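Local coordinates for protein beta-N-acetylhexosaminidase (Thermotoga neapolitana, PDB 5BZA) that probably hydrolyses terminal non-reducing N-acetyl-D-hexosamine residues of N-acetyl-beta-D-hexosaminides, as a member of glycosyl hydrolase family 3, at residues F45-I59 against L313-E327. Sequence-based numbering, arbitrary orientation.
Sequences FLDFMNFLSRNGRFI and LSALENRFNSGLIAE. With CD (cadmium ion), chain S.
A metal site marks one end of this contact between helix 42-54 of the TIM-barrel-like domain and the turn and helix 323-331 that follow helix 299-314: Glu327 OE1 binds the cadmium ion at 2.7 Å, beside Arg54. Arg54, extended from CG to NE, sends NH2 to Glu327 OE2 in a 2.8 Å salt bridge, the guanidinium and carboxylate planes 69° apart; Arg331 pairs with the same oxygen. Asn50 ND2 adds a weak bond to Glu327 OE1. The axes of helix segments 45-54 and 323-327 approach to 7.1 Å at a crossing angle of -96°, close because Gly323 has no side chain and rests its CA on Leu46 O. Beside it, Ala326 CB packs on Asn50 CB, and Leu46 CD1 on Ile325 CG2. Asn321 ties both helices together: OD1 caps Gly323 N at 2.9 Å, while ND2 reaches Met49 O at 3.1 Å from above the carbonyl plane, the face opposite Ser53 N. At the other end, Leu313 CB lies against one face of the Arg57 guanidinium, and Leu313 CD2 meets Ile59 CG1 at 3.5 Å. Ile59 opens strand 59-62 of the parallel sheet, beside strand 31-34, whose Ile34 touches Met49; Asp47 bonds Tyr456 and Lys457 of helix 452-463.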
ATOM      1  N   PHE B  45      -9.505  -4.846   8.252  1.00  8.57           N
ATOM      2  CA  PHE B  45      -8.150  -4.639   8.748  1.00  8.90           C
ATOM      3  C   PHE B  45      -8.060  -3.411   9.685  1.00 10.99           C
ATOM      4  O   PHE B  45      -7.627  -3.520  10.845  1.00 11.76           O
ATOM      5  CB  PHE B  45      -7.196  -4.535   7.536  1.00  8.39           C
ATOM      6  CG  PHE B  45      -5.815  -4.063   7.890  1.00 11.54           C
ATOM      7  CD1 PHE B  45      -5.010  -4.800   8.753  1.00 11.57           C
ATOM      8  CD2 PHE B  45      -5.337  -2.838   7.402  1.00 12.13           C
ATOM      9  CE1 PHE B  45      -3.723  -4.337   9.115  1.00 11.03           C
ATOM     10  CE2 PHE B  45      -4.058  -2.365   7.744  1.00 10.85           C
ATOM     11  CZ  PHE B  45      -3.256  -3.122   8.615  1.00 10.26           C
ATOM     12  N   LEU B  46      -8.567  -2.262   9.227  1.00 11.23           N
ATOM     13  CA  LEU B  46      -8.522  -1.036  10.021  1.00 11.07           C
ATOM     14  C   LEU B  46      -9.318  -1.141  11.320  1.00 10.24           C
ATOM     15  O   LEU B  46      -8.837  -0.694  12.395  1.00  9.92           O
ATOM     16  CB  LEU B  46      -9.048   0.156   9.192  1.00  8.62           C
ATOM     17  CG  LEU B  46      -8.224   0.500   7.965  1.00  9.53           C
ATOM     18  CD1 LEU B  46      -8.875   1.637   7.152  1.00  9.73           C
ATOM     19  CD2 LEU B  46      -6.808   0.876   8.386  1.00 10.95           C
ATOM     20  N   ASP B  47     -10.517  -1.735  11.250  1.00 10.46           N
ATOM     21  CA  ASP B  47     -11.301  -1.893  12.456  1.00  8.46           C
ATOM     22  C   ASP B  47     -10.590  -2.839  13.450  1.00  9.70           C
ATOM     23  O   ASP B  47     -10.613  -2.603  14.673  1.00 11.77           O
ATOM     24  CB  ASP B  47     -12.712  -2.405  12.138  1.00 11.12           C
ATOM     25  CG  ASP B  47     -13.664  -2.305  13.354  1.00 14.17           C
ATOM     26  OD1 ASP B  47     -13.508  -1.362  14.177  1.00 13.38           O
ATOM     27  OD2 ASP B  47     -14.567  -3.163  13.505  1.00 16.89           O
ATOM     28  N   PHE B  48      -9.971  -3.912  12.943  1.00 10.91           N
ATOM     29  CA  PHE B  48      -9.156  -4.835  13.783  1.00 10.66           C
ATOM     30  C   PHE B  48      -7.990  -4.074  14.451  1.00 10.03           C
ATOM     31  O   PHE B  48      -7.811  -4.155  15.663  1.00  7.96           O
ATOM     32  CB  PHE B  48      -8.634  -6.003  12.919  1.00  8.55           C
ATOM     33  CG  PHE B  48      -8.132  -7.218  13.694  1.00 11.96           C
ATOM     34  CD1 PHE B  48      -8.268  -7.315  15.070  1.00  9.12           C
ATOM     35  CD2 PHE B  48      -7.568  -8.294  12.998  1.00 10.15           C
ATOM     36  CE1 PHE B  48      -7.844  -8.459  15.751  1.00  9.74           C
ATOM     37  CE2 PHE B  48      -7.143  -9.433  13.653  1.00  8.26           C
ATOM     38  CZ  PHE B  48      -7.273  -9.519  15.037  1.00  9.91           C
ATOM     39  N   MET B  49      -7.206  -3.318  13.675  1.00  6.49           N
ATOM     40  CA  MET B  49      -6.117  -2.530  14.268  1.00 11.73           C
ATOM     41  C   MET B  49      -6.633  -1.580  15.380  1.00 12.66           C
ATOM     42  O   MET B  49      -6.001  -1.430  16.439  1.00 13.91           O
ATOM     43  CB  MET B  49      -5.384  -1.715  13.203  1.00  9.21           C
ATOM     44  CG  MET B  49      -4.610  -2.561  12.256  1.00 14.89           C
ATOM     45  SD  MET B  49      -3.362  -3.689  12.985  1.00 13.56           S
ATOM     46  CE  MET B  49      -2.248  -2.543  13.771  1.00 12.01           C
ATOM     47  N   ASN B  50      -7.790  -0.962  15.143  1.00 12.53           N
ATOM     48  CA  ASN B  50      -8.403  -0.105  16.156  1.00 15.70           C
ATOM     49  C   ASN B  50      -8.787  -0.913  17.429  1.00 13.90           C
ATOM     50  O   ASN B  50      -8.537  -0.498  18.561  1.00  7.60           O
ATOM     51  CB  ASN B  50      -9.638   0.609  15.560  1.00 15.07           C
ATOM     52  CG  ASN B  50     -10.147   1.714  16.433  1.00 15.53           C
ATOM     53  OD1 ASN B  50      -9.367   2.515  16.948  1.00 25.86           O
ATOM     54  ND2 ASN B  50     -11.459   1.805  16.573  1.00 22.01           N
ATOM     55  N   PHE B  51      -9.437  -2.055  17.234  1.00 14.53           N
ATOM     56  CA  PHE B  51      -9.685  -2.970  18.334  1.00 14.14           C
ATOM     57  C   PHE B  51      -8.381  -3.340  19.095  1.00 16.38           C
ATOM     58  O   PHE B  51      -8.356  -3.347  20.345  1.00 15.22           O
ATOM     59  CB  PHE B  51     -10.396  -4.223  17.828  1.00 13.35           C
ATOM     60  CG  PHE B  51     -10.632  -5.243  18.889  1.00 14.50           C
ATOM     61  CD1 PHE B  51     -11.715  -5.134  19.740  1.00 15.76           C
ATOM     62  CD2 PHE B  51      -9.739  -6.303  19.056  1.00 17.07           C
ATOM     63  CE1 PHE B  51     -11.918  -6.069  20.736  1.00 17.82           C
ATOM     64  CE2 PHE B  51      -9.933  -7.255  20.050  1.00 18.03           C
ATOM     65  CZ  PHE B  51     -11.022  -7.142  20.893  1.00 19.85           C
ATOM     66  N   LEU B  52      -7.305  -3.646  18.372  1.00 12.83           N
ATOM     67  CA  LEU B  52      -6.079  -4.094  19.045  1.00 13.77           C
ATOM     68  C   LEU B  52      -5.490  -2.976  19.889  1.00 15.25           C
ATOM     69  O   LEU B  52      -5.013  -3.231  20.999  1.00 14.88           O
ATOM     70  CB  LEU B  52      -5.044  -4.598  18.030  1.00 13.19           C
ATOM     71  CG  LEU B  52      -5.455  -5.888  17.299  1.00 13.11           C
ATOM     72  CD1 LEU B  52      -4.481  -6.232  16.147  1.00 10.76           C
ATOM     73  CD2 LEU B  52      -5.563  -7.009  18.292  1.00 10.21           C
ATOM     74  N   SER B  53      -5.591  -1.732  19.403  1.00 15.89           N
ATOM     75  CA  SER B  53      -5.029  -0.569  20.143  1.00 15.60           C
ATOM     76  C   SER B  53      -5.663  -0.352  21.528  1.00 16.74           C
ATOM     77  O   SER B  53      -5.072   0.265  22.424  1.00 20.37           O
ATOM     78  CB  SER B  53      -5.174   0.705  19.331  1.00 19.37           C
ATOM     79  OG  SER B  53      -6.494   1.225  19.479  1.00 21.34           O
ATOM     80  N   ARG B  54      -6.889  -0.823  21.674  1.00 16.91           N
ATOM     81  CA  ARG B  54      -7.656  -0.652  22.891  1.00 18.42           C
ATOM     82  C   ARG B  54      -7.634  -1.855  23.847  1.00 20.43           C
ATOM     83  O   ARG B  54      -8.179  -1.820  24.955  1.00 23.82           O
ATOM     84  CB  ARG B  54      -9.070  -0.351  22.449  1.00 21.51           C
ATOM     85  CG  ARG B  54      -9.059   0.922  21.679  1.00 24.20           C
ATOM     86  CD  ARG B  54     -10.404   1.196  21.085  1.00 33.99           C
ATOM     87  NE  ARG B  54     -10.521   2.618  20.832  1.00 37.95           N
ATOM     88  CZ  ARG B  54     -11.680   3.234  20.670  1.00 43.75           C
ATOM     89  NH1 ARG B  54     -12.814   2.521  20.687  1.00 44.68           N
ATOM     90  NH2 ARG B  54     -11.692   4.555  20.488  1.00 44.95           N
ATOM     91  N   ASN B  55      -7.001  -2.931  23.439  1.00 17.87           N
ATOM     92  CA  ASN B  55      -7.148  -4.103  24.241  1.00 19.51           C
ATOM     93  C   ASN B  55      -5.844  -4.642  24.727  1.00 16.13           C
ATOM     94  O   ASN B  55      -5.715  -5.837  24.862  1.00 18.08           O
ATOM     95  CB  ASN B  55      -7.913  -5.157  23.447  1.00 19.55           C
ATOM     96  CG  ASN B  55      -9.410  -4.873  23.419  1.00 20.82           C
ATOM     97  OD1 ASN B  55     -10.180  -5.365  24.258  1.00 21.18           O
ATOM     98  ND2 ASN B  55      -9.824  -4.040  22.468  1.00 18.52           N
ATOM     99  N   GLY B  56      -4.879  -3.765  25.001  1.00 20.91           N
ATOM    100  CA  GLY B  56      -3.598  -4.193  25.547  1.00 18.08           C
ATOM    101  C   GLY B  56      -2.434  -4.250  24.562  1.00 17.34           C
ATOM    102  O   GLY B  56      -2.501  -3.720  23.455  1.00 21.03           O
ATOM    103  N   ARG B  57      -1.344  -4.862  24.984  1.00 19.61           N
ATOM    104  CA  ARG B  57      -0.152  -4.999  24.147  1.00 23.54           C
ATOM    105  C   ARG B  57      -0.210  -6.305  23.377  1.00 17.82           C
ATOM    106  O   ARG B  57      -0.510  -7.348  23.964  1.00 15.16           O
ATOM    107  CB  ARG B  57       1.128  -4.967  24.996  1.00 28.85           C
ATOM    108  CG  ARG B  57       1.403  -3.660  25.747  1.00 33.07           C
ATOM    109  CD  ARG B  57       2.641  -3.813  26.646  1.00 40.91           C
ATOM    110  NE  ARG B  57       2.582  -5.034  27.461  1.00 43.65           N
ATOM    111  CZ  ARG B  57       3.646  -5.671  27.958  1.00 51.35           C
ATOM    112  NH1 ARG B  57       4.874  -5.215  27.715  1.00 48.51           N
ATOM    113  NH2 ARG B  57       3.488  -6.771  28.694  1.00 51.25           N
ATOM    114  N   PHE B  58       0.031  -6.243  22.066  1.00 11.12           N
ATOM    115  CA  PHE B  58       0.055  -7.430  21.243  1.00  8.66           C
ATOM    116  C   PHE B  58       1.291  -7.366  20.365  1.00 10.60           C
ATOM    117  O   PHE B  58       1.686  -6.285  19.950  1.00 10.17           O
ATOM    118  CB  PHE B  58      -1.166  -7.541  20.338  1.00  7.85           C
ATOM    119  CG  PHE B  58      -2.475  -7.522  21.049  1.00 10.60           C
ATOM    120  CD1 PHE B  58      -3.145  -6.299  21.277  1.00 12.85           C
ATOM    121  CD2 PHE B  58      -3.080  -8.722  21.439  1.00  8.18           C
ATOM    122  CE1 PHE B  58      -4.389  -6.277  21.894  1.00 11.76           C
ATOM    123  CE2 PHE B  58      -4.312  -8.717  22.058  1.00 10.41           C
ATOM    124  CZ  PHE B  58      -4.988  -7.485  22.293  1.00 12.93           C
ATOM    125  N   ILE B  59       1.873  -8.527  20.065  1.00  8.98           N
ATOM    126  CA  ILE B  59       2.783  -8.680  18.948  1.00  9.49           C
ATOM    127  C   ILE B  59       1.912  -8.903  17.715  1.00 10.42           C
ATOM    128  O   ILE B  59       1.107  -9.852  17.695  1.00  8.82           O
ATOM    129  CB  ILE B  59       3.756  -9.888  19.146  1.00 10.10           C
ATOM    130  CG1 ILE B  59       4.474  -9.753  20.489  1.00 12.34           C
ATOM    131  CG2 ILE B  59       4.758  -9.963  17.981  1.00  6.86           C
ATOM    132  CD1 ILE B  59       5.213 -10.979  20.909  1.00 10.38           C
ATOM    133  N   LEU B 313       7.295  -7.899  24.090  1.00 26.43           N
ATOM    134  CA  LEU B 313       6.177  -6.989  24.143  1.00 21.83           C
ATOM    135  C   LEU B 313       6.643  -5.611  24.543  1.00 32.19           C
ATOM    136  O   LEU B 313       6.318  -4.616  23.881  1.00 33.27           O
ATOM    137  CB  LEU B 313       5.122  -7.484  25.127  1.00 25.78           C
ATOM    138  CG  LEU B 313       4.233  -8.612  24.599  1.00 23.04           C
ATOM    139  CD1 LEU B 313       3.284  -9.157  25.648  1.00 28.13           C
ATOM    140  CD2 LEU B 313       3.443  -8.068  23.408  1.00 19.71           C
ATOM    141  N   SER B 314       7.448  -5.548  25.594  1.00 34.24           N
ATOM    142  CA  SER B 314       7.922  -4.256  26.081  1.00 37.79           C
ATOM    143  C   SER B 314       8.793  -3.582  25.025  1.00 39.44           C
ATOM    144  O   SER B 314       8.745  -2.358  24.852  1.00 43.01           O
ATOM    145  CB  SER B 314       8.651  -4.418  27.406  1.00 34.86           C
ATOM    146  OG  SER B 314       7.706  -4.806  28.397  1.00 39.61           O
ATOM    147  N   ALA B 315       9.541  -4.385  24.273  1.00 38.44           N
ATOM    148  CA  ALA B 315      10.439  -3.847  23.239  1.00 43.40           C
ATOM    149  C   ALA B 315       9.718  -3.082  22.095  1.00 46.04           C
ATOM    150  O   ALA B 315      10.366  -2.415  21.284  1.00 45.99           O
ATOM    151  CB  ALA B 315      11.295  -4.978  22.649  1.00 35.55           C
ATOM    152  N   LEU B 316       8.394  -3.188  22.024  1.00 47.75           N
ATOM    153  CA  LEU B 316       7.642  -2.711  20.856  1.00 49.13           C
ATOM    154  C   LEU B 316       6.998  -1.325  20.919  1.00 51.28           C
ATOM    155  O   LEU B 316       6.389  -0.904  19.944  1.00 59.88           O
ATOM    156  CB  LEU B 316       6.547  -3.729  20.562  1.00 45.31           C
ATOM    157  CG  LEU B 316       7.141  -5.120  20.342  1.00 36.12           C
ATOM    158  CD1 LEU B 316       6.103  -6.092  19.874  1.00 27.91           C
ATOM    159  CD2 LEU B 316       8.296  -5.064  19.333  1.00 34.87           C
ATOM    160  N   GLU B 317       7.133  -0.637  22.049  1.00 55.74           N
ATOM    161  CA  GLU B 317       6.522   0.686  22.298  1.00 61.42           C
ATOM    162  C   GLU B 317       6.275   1.576  21.051  1.00 62.09           C
ATOM    163  O   GLU B 317       7.063   2.492  20.800  1.00 64.04           O
ATOM    164  CB  GLU B 317       7.432   1.468  23.246  1.00 67.67           C
ATOM    165  CG  GLU B 317       7.782   0.787  24.559  1.00 69.29           C
ATOM    166  CD  GLU B 317       8.525   1.726  25.502  1.00 74.00           C
ATOM    167  OE1 GLU B 317       8.487   2.962  25.274  1.00 71.40           O
ATOM    168  OE2 GLU B 317       9.118   1.236  26.493  1.00 73.38           O
ATOM    169  N   ASN B 318       5.171   1.373  20.320  1.00 62.25           N
ATOM    170  CA  ASN B 318       5.014   2.065  19.028  1.00 58.54           C
ATOM    171  C   ASN B 318       3.996   3.196  19.072  1.00 51.91           C
ATOM    172  O   ASN B 318       3.084   3.178  19.890  1.00 47.32           O
ATOM    173  CB  ASN B 318       4.622   1.067  17.925  1.00 66.01           C
ATOM    174  CG  ASN B 318       3.201   0.493  18.111  1.00 67.71           C
ATOM    175  OD1 ASN B 318       2.675   0.458  19.233  1.00 64.38           O
ATOM    176  ND2 ASN B 318       2.568   0.080  17.007  1.00 65.35           N
ATOM    177  N   ARG B 319       4.188   4.200  18.212  1.00 50.48           N
ATOM    178  CA  ARG B 319       3.272   5.355  18.137  1.00 45.58           C
ATOM    179  C   ARG B 319       2.279   5.259  16.980  1.00 42.17           C
ATOM    180  O   ARG B 319       1.319   6.058  16.886  1.00 39.23           O
ATOM    181  CB  ARG B 319       4.078   6.675  18.089  1.00 48.89           C
ATOM    182  CG  ARG B 319       4.801   7.050  16.775  1.00 48.19           C
ATOM    183  CD  ARG B 319       5.672   8.323  17.035  1.00 47.72           C
ATOM    184  NE  ARG B 319       6.722   8.470  16.019  1.00 50.22           N
ATOM    185  CZ  ARG B 319       7.845   7.740  16.012  1.00 48.79           C
ATOM    186  NH1 ARG B 319       7.999   6.745  16.891  1.00 52.10           N
ATOM    187  NH2 ARG B 319       8.777   7.930  15.074  1.00 43.66           N
ATOM    188  N   PHE B 320       2.492   4.271  16.110  1.00 37.39           N
ATOM    189  CA  PHE B 320       1.671   4.166  14.896  1.00 30.49           C
ATOM    190  C   PHE B 320       0.637   3.039  14.916  1.00 28.27           C
ATOM    191  O   PHE B 320       0.965   1.850  15.162  1.00 26.18           O
ATOM    192  CB  PHE B 320       2.575   4.021  13.663  1.00 24.76           C
ATOM    193  CG  PHE B 320       3.499   5.181  13.472  1.00 25.53           C
ATOM    194  CD1 PHE B 320       2.994   6.426  13.104  1.00 30.49           C
ATOM    195  CD2 PHE B 320       4.859   5.042  13.665  1.00 27.57           C
ATOM    196  CE1 PHE B 320       3.832   7.509  12.927  1.00 32.03           C
ATOM    197  CE2 PHE B 320       5.711   6.119  13.490  1.00 29.77           C
ATOM    198  CZ  PHE B 320       5.191   7.359  13.125  1.00 33.01           C
ATOM    199  N   ASN B 321      -0.607   3.406  14.628  1.00 21.92           N
ATOM    200  CA  ASN B 321      -1.645   2.406  14.420  1.00 20.00           C
ATOM    201  C   ASN B 321      -2.706   2.939  13.424  1.00 17.79           C
ATOM    202  O   ASN B 321      -3.442   3.862  13.746  1.00 16.52           O
ATOM    203  CB  ASN B 321      -2.270   2.008  15.767  1.00 20.62           C
ATOM    204  CG  ASN B 321      -3.150   0.779  15.669  1.00 17.80           C
ATOM    205  OD1 ASN B 321      -3.790   0.564  14.675  1.00 20.63           O
ATOM    206  ND2 ASN B 321      -3.207  -0.008  16.719  1.00 21.69           N
ATOM    207  N   SER B 322      -2.759   2.350  12.220  1.00 14.16           N
ATOM    208  CA  SER B 322      -3.677   2.765  11.159  1.00 12.93           C
ATOM    209  C   SER B 322      -5.172   2.610  11.560  1.00 11.40           C
ATOM    210  O   SER B 322      -6.075   3.046  10.840  1.00  9.54           O
ATOM    211  CB  SER B 322      -3.343   2.022   9.859  1.00  9.47           C
ATOM    212  OG  SER B 322      -3.512   0.600   9.950  1.00 10.78           O
ATOM    213  N   GLY B 323      -5.431   2.043  12.734  1.00 10.97           N
ATOM    214  CA  GLY B 323      -6.787   1.963  13.242  1.00 10.51           C
ATOM    215  C   GLY B 323      -7.445   3.316  13.547  1.00 13.82           C
ATOM    216  O   GLY B 323      -8.654   3.408  13.785  1.00 12.87           O
ATOM    217  N   LEU B 324      -6.636   4.362  13.587  1.00 15.41           N
ATOM    218  CA  LEU B 324      -7.131   5.712  13.757  1.00 16.97           C
ATOM    219  C   LEU B 324      -8.161   5.993  12.661  1.00 12.43           C
ATOM    220  O   LEU B 324      -9.151   6.721  12.878  1.00 12.12           O
ATOM    221  CB  LEU B 324      -5.963   6.720  13.721  1.00 14.46           C
ATOM    222  CG  LEU B 324      -5.247   6.899  12.381  1.00 15.60           C
ATOM    223  CD1 LEU B 324      -5.825   8.081  11.510  1.00 13.31           C
ATOM    224  CD2 LEU B 324      -3.726   6.988  12.588  1.00 15.00           C
ATOM    225  N   ILE B 325      -7.916   5.429  11.477  1.00 10.98           N
ATOM    226  CA  ILE B 325      -8.853   5.633  10.373  1.00 10.09           C
ATOM    227  C   ILE B 325     -10.240   5.072  10.764  1.00 10.36           C
ATOM    228  O   ILE B 325     -11.283   5.761  10.650  1.00 11.09           O
ATOM    229  CB  ILE B 325      -8.305   5.011   9.096  1.00  9.23           C
ATOM    230  CG1 ILE B 325      -7.003   5.753   8.748  1.00 12.90           C
ATOM    231  CG2 ILE B 325      -9.341   5.063   7.969  1.00  9.75           C
ATOM    232  CD1 ILE B 325      -6.224   5.199   7.517  1.00 11.67           C
ATOM    233  N   ALA B 326     -10.232   3.876  11.334  1.00 11.29           N
ATOM    234  CA  ALA B 326     -11.481   3.289  11.822  1.00 12.35           C
ATOM    235  C   ALA B 326     -12.151   4.268  12.803  1.00 12.87           C
ATOM    236  O   ALA B 326     -13.360   4.543  12.723  1.00 16.01           O
ATOM    237  CB  ALA B 326     -11.212   1.894  12.503  1.00 10.98           C
ATOM    238  N   GLU B 327     -11.326   4.861  13.660  1.00 14.02           N
ATOM    239  CA  GLU B 327     -11.800   5.738  14.706  1.00 16.54           C
ATOM    240  C   GLU B 327     -12.471   6.977  14.104  1.00 17.47           C
ATOM    241  O   GLU B 327     -13.566   7.375  14.523  1.00 14.48           O
ATOM    242  CB  GLU B 327     -10.643   6.146  15.604  1.00 17.02           C
ATOM    243  CG  GLU B 327     -11.066   6.970  16.777  1.00 22.64           C
ATOM    244  CD  GLU B 327     -11.795   6.178  17.812  1.00 31.23           C
ATOM    245  OE1 GLU B 327     -12.011   4.955  17.594  1.00 33.19           O
ATOM    246  OE2 GLU B 327     -12.199   6.799  18.825  1.00 31.79           O
TER
HETATM  247 CD    CD S 507     -14.065   4.483  19.276  1.00 71.18          CD